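Local coordinates for protein glucoamylase (PDB 1LF6) that hydrolyses terminal alpha-1,4-linked glucose residues from the non-reducing ends of glucan chains, releasing beta-D-glucose, at residues G392-I402 against F424-E435. Residues are numbered along the deposited sequence; the frame is centred on the assembly and turned at random.
Sequences GIQLDEQADPI and FIIKIGPKTGQE. With SO4 (sulfate ion), chain C.
I425 enters helix 395-402 as a knob into the hole formed by L395, Q398, A399 and I402. The two helices form an antiparallel hairpin of the (alpha/alpha) barrel of family GH15. Their short axes approach to 10.3 Å at 152°. I425 CG1 lies against Q398 CB at 3.6 Å, and its CD1 meets I402 CD1 tip to tip. L395 slides past I425 in the opposite direction. I428 CD1 touches both I393 CG2 (3.8 Å) and L395 CD2 (4.0 Å), which lie on the same side of it. CG1 of I428 stands between its backbone N and carbonyl carbon, which sends CD1 toward this pair. The Q398 amide meets the F424 ring with CD in plane at the ring edge; the amide and ring planes are 75° apart. Q398 NE2 turns back to Q394 O and also binds I378 O.

Polar bonds join the loops. L395 N donates almost straight to T432 OG1 at 3.1 Å. This hydroxyl in turn donates to Q434 O, so T432 ties the backbone at L395 to the loop leading to E435. E435 is probably the catalytic proton acceptor. Q434 N makes a weak bond to I393 O.

Q394 NE2 also binds E438 OE2, the probable proton donor, and Q394 OE1 accepts from R343. Its amide is therefore gripped at both ends beside the catalytic site. Q394 NE2 donates to Q434 OE1 at 2.8 Å, nearly straight and within its own amide plane, but from 36° above the carbonyl plane of Q434.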
loop_
_atom_site.group_PDB
_atom_site.type_symbol
_atom_site.label_atom_id
_atom_site.label_comp_id
_atom_site.label_asym_id
_atom_site.label_seq_id
_atom_site.Cartn_x
_atom_site.Cartn_y
_atom_site.Cartn_z
ATOM N N GLY A 392 -8.228 8.018 -17.405
ATOM C CA GLY A 392 -7.926 9.428 -17.274
ATOM C C GLY A 392 -6.606 9.714 -17.967
ATOM O O GLY A 392 -5.767 8.823 -18.104
ATOM N N ILE A 393 -6.419 10.951 -18.415
ATOM C CA ILE A 393 -5.191 11.341 -19.090
ATOM C C ILE A 393 -4.314 12.211 -18.188
ATOM O O ILE A 393 -4.588 13.395 -17.994
ATOM C CB ILE A 393 -5.499 12.128 -20.384
ATOM C CG1 ILE A 393 -6.344 11.266 -21.332
ATOM C CG2 ILE A 393 -4.201 12.579 -21.043
ATOM C CD1 ILE A 393 -5.698 9.942 -21.730
ATOM N N GLN A 394 -3.258 11.617 -17.644
ATOM C CA GLN A 394 -2.340 12.340 -16.759
ATOM C C GLN A 394 -0.992 12.499 -17.447
ATOM O O GLN A 394 -0.269 11.524 -17.628
ATOM C CB GLN A 394 -2.159 11.567 -15.443
ATOM C CG GLN A 394 -3.356 11.654 -14.503
ATOM C CD GLN A 394 -3.323 10.619 -13.387
ATOM O OE1 GLN A 394 -2.267 10.317 -12.826
ATOM N NE2 GLN A 394 -4.487 10.082 -13.050
ATOM N N LEU A 395 -0.660 13.730 -17.822
ATOM C CA LEU A 395 0.591 14.006 -18.503
ATOM C C LEU A 395 1.821 13.664 -17.682
ATOM O O LEU A 395 2.823 13.182 -18.226
ATOM C CB LEU A 395 0.644 15.477 -18.946
ATOM C CG LEU A 395 -0.009 15.795 -20.297
ATOM C CD1 LEU A 395 0.830 15.201 -21.418
ATOM C CD2 LEU A 395 -1.428 15.236 -20.345
ATOM N N ASP A 396 1.756 13.905 -16.376
ATOM C CA ASP A 396 2.893 13.605 -15.523
ATOM C C ASP A 396 3.201 12.123 -15.613
ATOM O O ASP A 396 4.365 11.727 -15.548
ATOM C CB ASP A 396 2.624 14.032 -14.070
ATOM C CG ASP A 396 1.603 13.162 -13.371
ATOM O OD1 ASP A 396 0.552 12.870 -13.974
ATOM O OD2 ASP A 396 1.852 12.788 -12.203
ATOM N N GLU A 397 2.167 11.304 -15.802
ATOM C CA GLU A 397 2.382 9.864 -15.908
ATOM C C GLU A 397 3.000 9.433 -17.248
ATOM O O GLU A 397 3.543 8.334 -17.356
ATOM C CB GLU A 397 1.076 9.104 -15.637
ATOM C CG GLU A 397 0.674 9.112 -14.157
ATOM C CD GLU A 397 -0.292 7.998 -13.795
ATOM O OE1 GLU A 397 -0.069 7.330 -12.759
ATOM O OE2 GLU A 397 -1.274 7.785 -14.536
ATOM N N GLN A 398 2.925 10.296 -18.259
ATOM C CA GLN A 398 3.517 9.988 -19.557
ATOM C C GLN A 398 5.000 10.341 -19.491
ATOM O O GLN A 398 5.839 9.729 -20.162
ATOM C CB GLN A 398 2.875 10.825 -20.672
ATOM C CG GLN A 398 1.356 10.830 -20.687
ATOM C CD GLN A 398 0.762 9.437 -20.738
ATOM O OE1 GLN A 398 1.197 8.586 -21.521
ATOM N NE2 GLN A 398 -0.247 9.197 -19.904
ATOM N N ALA A 399 5.313 11.334 -18.666
ATOM C CA ALA A 399 6.675 11.835 -18.512
ATOM C C ALA A 399 7.598 11.047 -17.589
ATOM O O ALA A 399 8.771 10.837 -17.913
ATOM C CB ALA A 399 6.627 13.292 -18.051
ATOM N N ASP A 400 7.077 10.615 -16.445
ATOM C CA ASP A 400 7.889 9.896 -15.470
ATOM C C ASP A 400 8.664 8.700 -15.998
ATOM O O ASP A 400 9.831 8.526 -15.668
ATOM C CB ASP A 400 7.033 9.493 -14.262
ATOM C CG ASP A 400 6.615 10.701 -13.428
ATOM O OD1 ASP A 400 7.294 11.746 -13.537
ATOM O OD2 ASP A 400 5.633 10.606 -12.667
ATOM N N PRO A 401 8.028 7.850 -16.815
ATOM C CA PRO A 401 8.798 6.710 -17.315
ATOM C C PRO A 401 9.995 7.153 -18.164
ATOM O O PRO A 401 11.016 6.462 -18.212
ATOM C CB PRO A 401 7.760 5.896 -18.091
ATOM C CG PRO A 401 6.650 6.883 -18.367
ATOM C CD PRO A 401 6.597 7.705 -17.128
ATOM N N ILE A 402 9.875 8.307 -18.820
ATOM C CA ILE A 402 10.974 8.819 -19.634
ATOM C C ILE A 402 12.099 9.271 -18.713
ATOM O O ILE A 402 13.268 8.992 -18.966
ATOM C CB ILE A 402 10.568 10.047 -20.488
ATOM C CG1 ILE A 402 9.430 9.692 -21.445
ATOM C CG2 ILE A 402 11.788 10.544 -21.264
ATOM C CD1 ILE A 402 8.898 10.891 -22.224
ATOM N N PHE A 424 3.604 11.522 -27.762
ATOM C CA PHE A 424 2.246 11.606 -27.245
ATOM C C PHE A 424 2.075 12.893 -26.432
ATOM O O PHE A 424 1.074 13.597 -26.569
ATOM C CB PHE A 424 1.934 10.383 -26.378
ATOM C CG PHE A 424 0.535 10.365 -25.838
ATOM C CD1 PHE A 424 0.309 10.295 -24.467
ATOM C CD2 PHE A 424 -0.559 10.426 -26.695
ATOM C CE1 PHE A 424 -0.988 10.286 -23.958
ATOM C CE2 PHE A 424 -1.857 10.418 -26.197
ATOM C CZ PHE A 424 -2.072 10.348 -24.826
ATOM N N ILE A 425 3.059 13.197 -25.594
ATOM C CA ILE A 425 3.027 14.400 -24.772
ATOM C C ILE A 425 2.981 15.676 -25.618
ATOM O O ILE A 425 2.237 16.604 -25.310
ATOM C CB ILE A 425 4.263 14.474 -23.851
ATOM C CG1 ILE A 425 4.188 13.372 -22.792
ATOM C CG2 ILE A 425 4.349 15.847 -23.185
ATOM C CD1 ILE A 425 5.460 13.211 -21.990
ATOM N N ILE A 426 3.785 15.727 -26.676
ATOM C CA ILE A 426 3.824 16.903 -27.538
ATOM C C ILE A 426 2.517 17.083 -28.294
ATOM O O ILE A 426 2.162 18.191 -28.694
ATOM C CB ILE A 426 4.990 16.813 -28.546
ATOM C CG1 ILE A 426 6.318 16.869 -27.785
ATOM C CG2 ILE A 426 4.887 17.942 -29.578
ATOM C CD1 ILE A 426 7.531 17.028 -28.668
ATOM N N LYS A 427 1.792 15.987 -28.469
ATOM C CA LYS A 427 0.519 16.012 -29.172
ATOM C C LYS A 427 -0.610 16.603 -28.331
ATOM O O LYS A 427 -1.490 17.283 -28.859
ATOM C CB LYS A 427 0.150 14.594 -29.593
ATOM C CG LYS A 427 -0.188 14.462 -31.048
ATOM C CD LYS A 427 -0.328 13.013 -31.456
ATOM C CE LYS A 427 1.029 12.363 -31.659
ATOM N NZ LYS A 427 0.884 11.093 -32.424
ATOM N N ILE A 428 -0.591 16.359 -27.024
ATOM C CA ILE A 428 -1.665 16.873 -26.173
ATOM C C ILE A 428 -1.279 17.889 -25.102
ATOM O O ILE A 428 -2.134 18.633 -24.624
ATOM C CB ILE A 428 -2.420 15.717 -25.497
ATOM C CG1 ILE A 428 -1.445 14.837 -24.715
ATOM C CG2 ILE A 428 -3.158 14.898 -26.552
ATOM C CD1 ILE A 428 -2.117 13.720 -23.955
ATOM N N GLY A 429 -0.006 17.931 -24.728
ATOM C CA GLY A 429 0.421 18.877 -23.708
ATOM C C GLY A 429 0.389 20.319 -24.182
ATOM O O GLY A 429 0.115 20.578 -25.351
ATOM N N PRO A 430 0.688 21.289 -23.304
ATOM C CA PRO A 430 1.055 21.082 -21.903
ATOM C C PRO A 430 -0.126 20.880 -20.953
ATOM O O PRO A 430 0.069 20.520 -19.792
ATOM C CB PRO A 430 1.850 22.338 -21.574
ATOM C CG PRO A 430 1.134 23.383 -22.377
ATOM C CD PRO A 430 0.927 22.689 -23.706
ATOM N N LYS A 431 -1.346 21.115 -21.434
ATOM C CA LYS A 431 -2.516 20.935 -20.579
ATOM C C LYS A 431 -2.695 19.453 -20.290
ATOM O O LYS A 431 -2.288 18.606 -21.088
ATOM C CB LYS A 431 -3.785 21.502 -21.238
ATOM C CG LYS A 431 -4.994 21.447 -20.314
ATOM C CD LYS A 431 -5.951 22.623 -20.483
ATOM C CE LYS A 431 -6.944 22.414 -21.599
ATOM N NZ LYS A 431 -8.064 23.405 -21.497
ATOM N N THR A 432 -3.293 19.134 -19.145
ATOM C CA THR A 432 -3.490 17.740 -18.764
ATOM C C THR A 432 -4.956 17.441 -18.437
ATOM O O THR A 432 -5.703 18.336 -18.029
ATOM C CB THR A 432 -2.608 17.384 -17.541
ATOM O OG1 THR A 432 -2.672 15.973 -17.288
ATOM C CG2 THR A 432 -3.074 18.150 -16.306
ATOM N N GLY A 433 -5.358 16.186 -18.635
ATOM C CA GLY A 433 -6.723 15.780 -18.350
ATOM C C GLY A 433 -6.958 15.858 -16.854
ATOM O O GLY A 433 -8.036 16.218 -16.390
ATOM N N GLN A 434 -5.936 15.495 -16.095
ATOM C CA GLN A 434 -6.005 15.558 -14.649
ATOM C C GLN A 434 -4.594 15.633 -14.076
ATOM O O GLN A 434 -3.645 15.105 -14.665
ATOM C CB GLN A 434 -6.765 14.346 -14.094
ATOM C CG GLN A 434 -6.244 13.009 -14.544
ATOM C CD GLN A 434 -7.233 11.877 -14.297
ATOM O OE1 GLN A 434 -6.858 10.710 -14.297
ATOM N NE2 GLN A 434 -8.500 12.221 -14.098
ATOM N N GLU A 435 -4.457 16.331 -12.949
ATOM C CA GLU A 435 -3.175 16.471 -12.283
ATOM C C GLU A 435 -2.962 15.228 -11.430
ATOM O O GLU A 435 -3.780 14.306 -11.477
ATOM C CB GLU A 435 -3.138 17.756 -11.450
ATOM C CG GLU A 435 -4.466 18.147 -10.803
ATOM C CD GLU A 435 -5.012 17.076 -9.866
ATOM O OE1 GLU A 435 -5.889 16.295 -10.283
ATOM O OE2 GLU A 435 -4.558 17.017 -8.709
HETATM S S SO4 C . -7.165 27.212 -22.842
HETATM O O1 SO4 C . -7.263 26.146 -21.824
HETATM O O2 SO4 C . -8.280 27.071 -23.806
HETATM O O3 SO4 C . -7.250 28.534 -22.189
HETATM O O4 SO4 C . -5.878 27.103 -23.557
HETATM O O HOH W 1 -0.746 14.900 -14.367
#